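Local structure of tail spike protein gp49 (Pseudomonas phage LKA1, 4RU4) at residues A167-E172 / P307-R312. The protein is the tailspike of the phage and probably cleaves the O-specific polysaccharide of Pseudomonas as a lyase during entry into the host cell. Residues are numbered along the deposited sequence; the frame is centred on the assembly and turned at random.
With EDO (1,2-ethanediol), chain H.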
ATOM      1  N   ALA B 167     -20.619  -2.963 -23.420  1.00  9.84           N
ATOM      2  CA  ALA B 167     -21.087  -2.973 -22.037  1.00 11.86           C
ATOM      3  C   ALA B 167     -21.374  -4.382 -21.556  1.00  7.85           C
ATOM      4  O   ALA B 167     -21.626  -5.285 -22.348  1.00  7.65           O
ATOM      5  CB  ALA B 167     -22.362  -2.110 -21.892  1.00 12.28           C
ATOM      6  N   GLY B 168     -21.346  -4.557 -20.241  1.00  6.53           N
ATOM      7  CA  GLY B 168     -21.761  -5.802 -19.607  1.00  6.29           C
ATOM      8  C   GLY B 168     -20.866  -6.018 -18.396  1.00  9.81           C
ATOM      9  O   GLY B 168     -20.078  -5.139 -18.052  1.00  8.60           O
ATOM     10  N   GLU B 169     -20.970  -7.169 -17.738  1.00  6.11           N
ATOM     11  CA  GLU B 169     -20.067  -7.474 -16.619  1.00  6.09           C
ATOM     12  C   GLU B 169     -20.255  -8.914 -16.164  1.00  7.27           C
ATOM     13  O   GLU B 169     -21.199  -9.581 -16.595  1.00 10.00           O
ATOM     14  CB  GLU B 169     -20.331  -6.526 -15.418  1.00  5.82           C
ATOM     15  CG  GLU B 169     -21.753  -6.492 -14.910  1.00  7.58           C
ATOM     16  CD  GLU B 169     -21.999  -5.287 -13.987  1.00  9.12           C
ATOM     17  OE1 GLU B 169     -21.624  -5.353 -12.786  1.00 10.25           O
ATOM     18  OE2 GLU B 169     -22.525  -4.258 -14.483  1.00 11.34           O
ATOM     19  N   PHE B 170     -19.363  -9.377 -15.285  1.00  6.05           N
ATOM     20  CA  PHE B 170     -19.468 -10.703 -14.671  1.00  8.62           C
ATOM     21  C   PHE B 170     -20.209 -10.678 -13.335  1.00  9.42           C
ATOM     22  O   PHE B 170     -19.900  -9.848 -12.462  1.00  7.03           O
ATOM     23  CB  PHE B 170     -18.083 -11.267 -14.372  1.00  5.72           C
ATOM     24  CG  PHE B 170     -17.322 -11.719 -15.591  1.00  8.65           C
ATOM     25  CD1 PHE B 170     -16.866 -10.788 -16.529  1.00  8.00           C
ATOM     26  CD2 PHE B 170     -17.033 -13.066 -15.782  1.00  7.44           C
ATOM     27  CE1 PHE B 170     -16.120 -11.186 -17.627  1.00  7.82           C
ATOM     28  CE2 PHE B 170     -16.280 -13.490 -16.899  1.00  7.92           C
ATOM     29  CZ  PHE B 170     -15.824 -12.544 -17.821  1.00  7.77           C
ATOM     30  N   CYS B 171     -21.139 -11.615 -13.162  1.00  6.19           N
ATOM     31  CA  CYS B 171     -21.925 -11.705 -11.930  1.00  7.79           C
ATOM     32  C   CYS B 171     -21.736 -13.077 -11.293  1.00  8.66           C
ATOM     33  O   CYS B 171     -21.585 -14.075 -11.992  1.00  9.86           O
ATOM     34  CB  CYS B 171     -23.414 -11.513 -12.200  1.00 10.26           C
ATOM     35  SG  CYS B 171     -23.863  -9.965 -12.961  1.00 10.05           S
ATOM     36  N   GLU B 172     -21.722 -13.112  -9.967  1.00  9.21           N
ATOM     37  CA  GLU B 172     -21.497 -14.362  -9.238  1.00  7.42           C
ATOM     38  C   GLU B 172     -22.774 -14.661  -8.439  1.00  8.76           C
ATOM     39  O   GLU B 172     -23.215 -13.838  -7.635  1.00 10.07           O
ATOM     40  CB  GLU B 172     -20.270 -14.231  -8.333  1.00  7.43           C
ATOM     41  CG  GLU B 172     -19.845 -15.537  -7.660  1.00  7.12           C
ATOM     42  CD  GLU B 172     -18.589 -15.396  -6.790  1.00 12.98           C
ATOM     43  OE1 GLU B 172     -17.710 -14.513  -7.055  1.00  9.96           O
ATOM     44  OE2 GLU B 172     -18.491 -16.190  -5.827  1.00 12.26           O
ATOM     45  N   PRO B 307     -16.404  -4.853 -20.195  1.00  6.54           N
ATOM     46  CA  PRO B 307     -15.322  -4.054 -19.622  1.00  7.69           C
ATOM     47  C   PRO B 307     -14.470  -4.823 -18.607  1.00  7.87           C
ATOM     48  O   PRO B 307     -14.903  -5.791 -17.994  1.00  7.36           O
ATOM     49  CB  PRO B 307     -16.072  -2.918 -18.907  1.00  7.70           C
ATOM     50  CG  PRO B 307     -17.346  -2.750 -19.756  1.00  7.98           C
ATOM     51  CD  PRO B 307     -17.721  -4.186 -20.000  1.00  6.62           C
ATOM     52  N   VAL B 308     -13.247  -4.358 -18.439  1.00  6.56           N
ATOM     53  CA  VAL B 308     -12.307  -5.002 -17.566  1.00  5.98           C
ATOM     54  C   VAL B 308     -12.502  -4.365 -16.192  1.00  6.71           C
ATOM     55  O   VAL B 308     -12.319  -3.147 -16.059  1.00  8.68           O
ATOM     56  CB  VAL B 308     -10.879  -4.713 -18.063  1.00  8.16           C
ATOM     57  CG1 VAL B 308      -9.850  -5.214 -17.041  1.00  6.12           C
ATOM     58  CG2 VAL B 308     -10.674  -5.325 -19.442  1.00  6.08           C
ATOM     59  N   ARG B 309     -12.852  -5.160 -15.175  1.00  5.79           N
ATOM     60  CA  ARG B 309     -13.184  -4.577 -13.863  1.00  8.35           C
ATOM     61  C   ARG B 309     -12.595  -5.315 -12.675  1.00  8.63           C
ATOM     62  O   ARG B 309     -12.541  -6.531 -12.681  1.00  5.56           O
ATOM     63  CB  ARG B 309     -14.706  -4.519 -13.677  1.00  5.77           C
ATOM     64  CG  ARG B 309     -15.408  -3.534 -14.627  1.00  5.90           C
ATOM     65  CD  ARG B 309     -16.798  -3.254 -14.093  1.00  7.36           C
ATOM     66  NE  ARG B 309     -17.575  -2.278 -14.871  1.00  8.55           N
ATOM     67  CZ  ARG B 309     -18.356  -2.581 -15.903  1.00  6.71           C
ATOM     68  NH1 ARG B 309     -18.471  -3.839 -16.345  1.00  6.30           N
ATOM     69  NH2 ARG B 309     -19.050  -1.619 -16.493  1.00  7.25           N
ATOM     70  N   ASN B 310     -12.223  -4.562 -11.638  1.00  5.61           N
ATOM     71  CA  ASN B 310     -11.642  -5.122 -10.402  1.00  5.32           C
ATOM     72  C   ASN B 310     -10.466  -6.022 -10.712  1.00  8.07           C
ATOM     73  O   ASN B 310     -10.274  -7.058 -10.081  1.00  6.70           O
ATOM     74  CB  ASN B 310     -12.671  -5.853  -9.508  1.00  5.32           C
ATOM     75  CG  ASN B 310     -12.121  -6.152  -8.093  1.00  6.78           C
ATOM     76  OD1 ASN B 310     -11.385  -5.346  -7.517  1.00  6.15           O
ATOM     77  ND2 ASN B 310     -12.426  -7.342  -7.569  1.00  6.43           N
ATOM     78  N   VAL B 311      -9.656  -5.610 -11.684  1.00  8.32           N
ATOM     79  CA  VAL B 311      -8.407  -6.319 -11.958  1.00  6.05           C
ATOM     80  C   VAL B 311      -7.279  -5.502 -11.336  1.00  6.42           C
ATOM     81  O   VAL B 311      -7.166  -4.290 -11.558  1.00  7.84           O
ATOM     82  CB  VAL B 311      -8.187  -6.605 -13.474  1.00  7.51           C
ATOM     83  CG1 VAL B 311      -6.898  -7.405 -13.684  1.00  6.06           C
ATOM     84  CG2 VAL B 311      -9.410  -7.356 -14.076  1.00  5.51           C
ATOM     85  N   ARG B 312      -6.488  -6.168 -10.496  1.00  5.07           N
ATOM     86  CA  ARG B 312      -5.534  -5.482  -9.644  1.00  4.97           C
ATOM     87  C   ARG B 312      -4.115  -5.984  -9.918  1.00  6.70           C
ATOM     88  O   ARG B 312      -3.852  -7.173  -9.796  1.00  5.07           O
ATOM     89  CB  ARG B 312      -5.920  -5.712  -8.175  1.00  6.83           C
ATOM     90  CG  ARG B 312      -7.389  -5.444  -7.910  1.00  7.11           C
ATOM     91  CD  ARG B 312      -7.672  -3.921  -7.974  1.00  8.54           C
ATOM     92  NE  ARG B 312      -9.085  -3.655  -7.709  1.00  9.87           N
ATOM     93  CZ  ARG B 312      -9.613  -2.429  -7.648  1.00  8.21           C
ATOM     94  NH1 ARG B 312      -8.849  -1.358  -7.842  1.00  4.99           N
ATOM     95  NH2 ARG B 312     -10.904  -2.277  -7.382  1.00  7.98           N
TER
HETATM   96  C1  EDO H 802     -16.186 -16.830  -3.482  1.00 13.18           C
HETATM   97  O1  EDO H 802     -16.313 -15.585  -4.177  1.00 10.21           O
HETATM   98  C2  EDO H 802     -14.739 -17.293  -3.504  1.00 13.49           C
HETATM   99  O2  EDO H 802     -14.427 -17.679  -4.857  1.00 17.43           O
HETATM  100  O   HOH W   1     -21.128  -2.228 -18.415  1.00  9.15           O
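Arg309 and Pro307, on a coil of the right-handed parallel beta-helix that marks the pectin lyase-like fold, meet the backbone of Gly168 in strand 168-177 of the Ig-like insertion, so the contact joins the two domains within one chain. The contact rests on the hydrogen bond from Arg309 NH1 to Gly168 O, 2.7 Å long with an N-H...O angle of 152°. The donor lies in the carbonyl plane and the oxygen in the guanidinium plane. Arg309 NH2 gives a second hydrogen bond to a water at 2.9 Å. Gly168 N donates to the same water at 3.0 Å, so the arginine engages both polar backbone atoms of Gly168, one directly and one through solvent. NE is taken by a salt bridge to Glu336, which leaves the guanidinium held on three nitrogens and its rotation largely fixed. The extended chain from CG to NE (chi3 178°) carries it across to the insertion. Pro307 CB covers one face of the Arg309 guanidinium, 3.6 Å above its plane and offset toward the rim. Glu169 does not pair with the arginine: its OE2 stays 4.5 Å from Arg309 NH1, well out of the guanidinium plane, and its carboxylate is bound by Tyr191 OH and the amides of Tyr188 and Ala189. Beside the main bond, Pro307 CD packs against Gly168 O at 3.2 Å. Glu169 CB approaches Arg309 NH1 to 3.4 Å.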